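Local coordinates for protein putative isochorismatase (Burkholderia xenovorans, PDB 3OQP) that is probably a hydrolase of the isochorismatase family, its precise substrate not established, at residues H85-S90 with T98-W103. Numbering follows the deposited sequence. Where two conformers were deposited one is given.
Sequences HYVEKS and TDLAGW
In the parallel-sheet α/β fold of the isochorismatase family, strand 85-89 runs along one edge of the six-stranded sheet, bonded through its backbone to strand 51-56. After a short loop the chain turns back over it as helix 100-105, the start of a β-α-β crossover to strand 111-115, which lies beyond strands 51-56 and 7-12. At the other end of the strand from His85, Lys89 meets Asp13 and the 3-sulfinoalanine at position 122, consistent with the family's Asp-Lys-Cys triad. His85, whose CG lies anti to the backbone N (chi1 -168°), makes the largest share of the contact.

Its imidazole forms a face-to-face stack on the five-membered ring of Trp103: the centroids are 3.7 Å apart and the planes only 7° from parallel. Trp103 CD1 sits above the middle of the imidazole, while His85 CB lies over the six-membered ring as a CH-pi contact. Trp103 also rests on Val52 and Pro50.

A direct hydrogen bond between the segments lies at the imidazole edge: His85 NE2 donates to Asp99 OD1 over 2.7 Å, nearly straight at 168°. The acceptor lies in the imidazole plane, yet the N-H reaches the carboxylate from above its plane. Bond and stack together fix the ring's rotation, and the carboxylate would be expected to favour a protonated imidazole. Separately, a water donates to both Asp99 OD2 and Tyr86 O. Thr98 OG1, also bonded to Ala94 O, accepts from Leu100 N in an ST turn.

Further along the strand the packing is mainly apolar. Val87 CG2 sits against Asp99 OD1, with Leu100 CD1 farther off at 4.5 Å. The other branch of Val87, CG1, lies against Thr98, the side chains crossing almost at right angles, with Val87 CG1 3.8 Å from both Thr98 CB and Thr98 CG2.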
ATOM      1  N   HIS A  85      20.562  14.306  -3.613  1.00 10.91           N
ATOM      2  CA  HIS A  85      20.871  13.004  -3.010  1.00 11.61           C
ATOM      3  C   HIS A  85      20.447  11.891  -3.962  1.00 11.52           C
ATOM      4  O   HIS A  85      19.610  12.092  -4.842  1.00 12.31           O
ATOM      5  CB  HIS A  85      20.150  12.852  -1.692  1.00 12.51           C
ATOM      6  CG  HIS A  85      20.611  11.703  -0.865  1.00 11.96           C
ATOM      7  ND1 HIS A  85      21.928  11.506  -0.518  1.00 16.02           N
ATOM      8  CD2 HIS A  85      19.901  10.729  -0.254  1.00 13.73           C
ATOM      9  CE1 HIS A  85      22.008  10.417   0.232  1.00 16.53           C
ATOM     10  NE2 HIS A  85      20.785   9.938   0.423  1.00 13.46           N
ATOM     11  N   TYR A  86      21.072  10.730  -3.786  1.00 11.88           N
ATOM     12  CA  TYR A  86      20.877   9.500  -4.539  1.00 12.25           C
ATOM     13  C   TYR A  86      20.781   8.313  -3.610  1.00 11.10           C
ATOM     14  O   TYR A  86      21.527   8.233  -2.656  1.00 12.67           O
ATOM     15  CB  TYR A  86      21.998   9.307  -5.543  1.00 12.05           C
ATOM     16  CG  TYR A  86      21.951   7.990  -6.274  1.00 11.99           C
ATOM     17  CD1 TYR A  86      22.595   6.884  -5.728  1.00 13.43           C
ATOM     18  CD2 TYR A  86      21.264   7.836  -7.475  1.00 12.39           C
ATOM     19  CE1 TYR A  86      22.585   5.663  -6.423  1.00 14.56           C
ATOM     20  CE2 TYR A  86      21.275   6.646  -8.151  1.00 14.27           C
ATOM     21  CZ  TYR A  86      21.885   5.543  -7.611  1.00 15.16           C
ATOM     22  OH  TYR A  86      21.907   4.335  -8.256  1.00 15.37           O
ATOM     23  N   VAL A  87      19.832   7.420  -3.864  1.00 10.42           N
ATOM     24  CA  VAL A  87      19.565   6.199  -3.110  1.00 10.43           C
ATOM     25  C   VAL A  87      19.344   5.063  -4.117  1.00 11.43           C
ATOM     26  O   VAL A  87      18.495   5.219  -5.000  1.00 11.45           O
ATOM     27  CB  VAL A  87      18.312   6.296  -2.245  1.00 11.77           C
ATOM     28  CG1 VAL A  87      18.042   4.948  -1.565  1.00 11.95           C
ATOM     29  CG2 VAL A  87      18.469   7.409  -1.201  1.00 13.19           C
ATOM     30  N   GLU A  88      20.161   3.995  -4.051  0.50 11.72           N
ATOM     31  CA  GLU A  88      19.832   2.780  -4.792  0.50 11.76           C
ATOM     32  C   GLU A  88      19.066   1.810  -3.896  0.50 11.78           C
ATOM     33  O   GLU A  88      19.330   1.703  -2.719  0.50 12.59           O
ATOM     34  CB  GLU A  88      21.067   2.082  -5.397  0.50 11.72           C
ATOM     35  CG  GLU A  88      21.918   1.332  -4.357  0.50 13.02           C
ATOM     36  CD  GLU A  88      22.962   0.450  -4.995  0.50 16.74           C
ATOM     37  OE1 GLU A  88      23.798   0.976  -5.748  0.50 21.43           O
ATOM     38  OE2 GLU A  88      22.922  -0.771  -4.752  0.50 24.04           O
ATOM     39  N   LYS A  89      18.108   1.092  -4.477  1.00 11.69           N
ATOM     40  CA  LYS A  89      17.298   0.105  -3.758  1.00 12.14           C
ATOM     41  C   LYS A  89      17.078  -1.142  -4.632  1.00 12.38           C
ATOM     42  O   LYS A  89      17.243  -1.094  -5.852  1.00 12.72           O
ATOM     43  CB  LYS A  89      15.948   0.679  -3.291  1.00 11.82           C
ATOM     44  CG  LYS A  89      15.006   0.985  -4.436  1.00 11.47           C
ATOM     45  CD  LYS A  89      13.712   1.619  -3.935  1.00 11.03           C
ATOM     46  CE  LYS A  89      12.704   1.783  -5.031  1.00 13.35           C
ATOM     47  NZ  LYS A  89      12.166   0.506  -5.544  1.00 13.39           N
ATOM     48  N   SER A  90      16.688  -2.220  -3.960  0.70 12.10           N
ATOM     49  CA  SER A  90      16.328  -3.507  -4.536  0.70 13.41           C
ATOM     50  C   SER A  90      15.044  -4.076  -3.908  0.70 13.81           C
ATOM     51  O   SER A  90      14.795  -5.283  -3.971  0.70 15.18           O
ATOM     52  CB  SER A  90      17.498  -4.477  -4.331  0.70 14.23           C
ATOM     53  OG  SER A  90      18.553  -4.093  -5.151  0.70 15.36           O
ATOM     54  N   THR A  98      18.210   1.816   3.844  1.00 11.80           N
ATOM     55  CA  THR A  98      18.951   2.869   3.122  1.00 12.01           C
ATOM     56  C   THR A  98      19.283   4.025   4.042  1.00 10.59           C
ATOM     57  O   THR A  98      18.911   4.013   5.228  1.00 12.72           O
ATOM     58  CB  THR A  98      18.146   3.372   1.912  1.00 11.89           C
ATOM     59  OG1 THR A  98      17.085   4.221   2.375  1.00 11.21           O
ATOM     60  CG2 THR A  98      17.573   2.191   1.039  1.00 13.19           C
ATOM     61  N   ASP A  99      19.912   5.061   3.494  1.00 10.55           N
ATOM     62  CA  ASP A  99      20.199   6.234   4.278  1.00 11.14           C
ATOM     63  C   ASP A  99      19.099   7.305   4.217  1.00 11.51           C
ATOM     64  O   ASP A  99      19.314   8.404   4.726  1.00 11.52           O
ATOM     65  CB  ASP A  99      21.534   6.813   3.895  1.00 12.24           C
ATOM     66  CG  ASP A  99      21.552   7.479   2.551  1.00 14.58           C
ATOM     67  OD1 ASP A  99      20.490   7.678   1.928  1.00 14.86           O
ATOM     68  OD2 ASP A  99      22.686   7.870   2.139  1.00 19.53           O
ATOM     69  N   LEU A 100      17.929   6.977   3.630  1.00 10.60           N
ATOM     70  CA  LEU A 100      16.951   7.995   3.286  1.00 10.10           C
ATOM     71  C   LEU A 100      16.381   8.692   4.529  1.00 10.57           C
ATOM     72  O   LEU A 100      16.389   9.907   4.591  1.00 10.72           O
ATOM     73  CB  LEU A 100      15.801   7.388   2.449  1.00  9.59           C
ATOM     74  CG  LEU A 100      14.697   8.352   2.009  1.00 10.55           C
ATOM     75  CD1 LEU A 100      15.312   9.524   1.205  1.00 10.72           C
ATOM     76  CD2 LEU A 100      13.653   7.614   1.219  1.00 12.12           C
ATOM     77  N   ALA A 101      15.915   7.928   5.520  1.00 11.16           N
ATOM     78  CA  ALA A 101      15.301   8.516   6.685  1.00 11.27           C
ATOM     79  C   ALA A 101      16.266   9.475   7.386  1.00 11.24           C
ATOM     80  O   ALA A 101      15.898  10.564   7.785  1.00 11.84           O
ATOM     81  CB  ALA A 101      14.833   7.439   7.672  1.00 12.62           C
ATOM     82  N   GLY A 102      17.506   9.041   7.573  1.00 10.59           N
ATOM     83  CA  GLY A 102      18.516   9.897   8.215  1.00 11.27           C
ATOM     84  C   GLY A 102      18.828  11.156   7.413  1.00 11.14           C
ATOM     85  O   GLY A 102      18.972  12.239   7.951  1.00 11.06           O
ATOM     86  N   TRP A 103      18.881  11.011   6.094  1.00  9.03           N
ATOM     87  CA  TRP A 103      19.260  12.125   5.248  1.00  9.91           C
ATOM     88  C   TRP A 103      18.188  13.192   5.325  1.00 10.76           C
ATOM     89  O   TRP A 103      18.466  14.398   5.423  1.00 11.91           O
ATOM     90  CB  TRP A 103      19.532  11.664   3.805  1.00 10.76           C
ATOM     91  CG  TRP A 103      20.112  12.730   2.930  1.00 11.25           C
ATOM     92  CD1 TRP A 103      21.448  12.957   2.728  1.00 15.53           C
ATOM     93  CD2 TRP A 103      19.407  13.670   2.121  1.00 12.69           C
ATOM     94  NE1 TRP A 103      21.618  14.014   1.879  1.00 16.93           N
ATOM     95  CE2 TRP A 103      20.392  14.490   1.503  1.00 13.58           C
ATOM     96  CE3 TRP A 103      18.068  13.976   1.947  1.00 12.22           C
ATOM     97  CZ2 TRP A 103      20.064  15.534   0.676  1.00 15.81           C
ATOM     98  CZ3 TRP A 103      17.755  15.037   1.090  1.00 15.69           C
ATOM     99  CH2 TRP A 103      18.749  15.767   0.467  1.00 15.64           C
TER
HETATM  100  O   HOH W   1      22.469   6.672  -0.657  1.00 18.76           O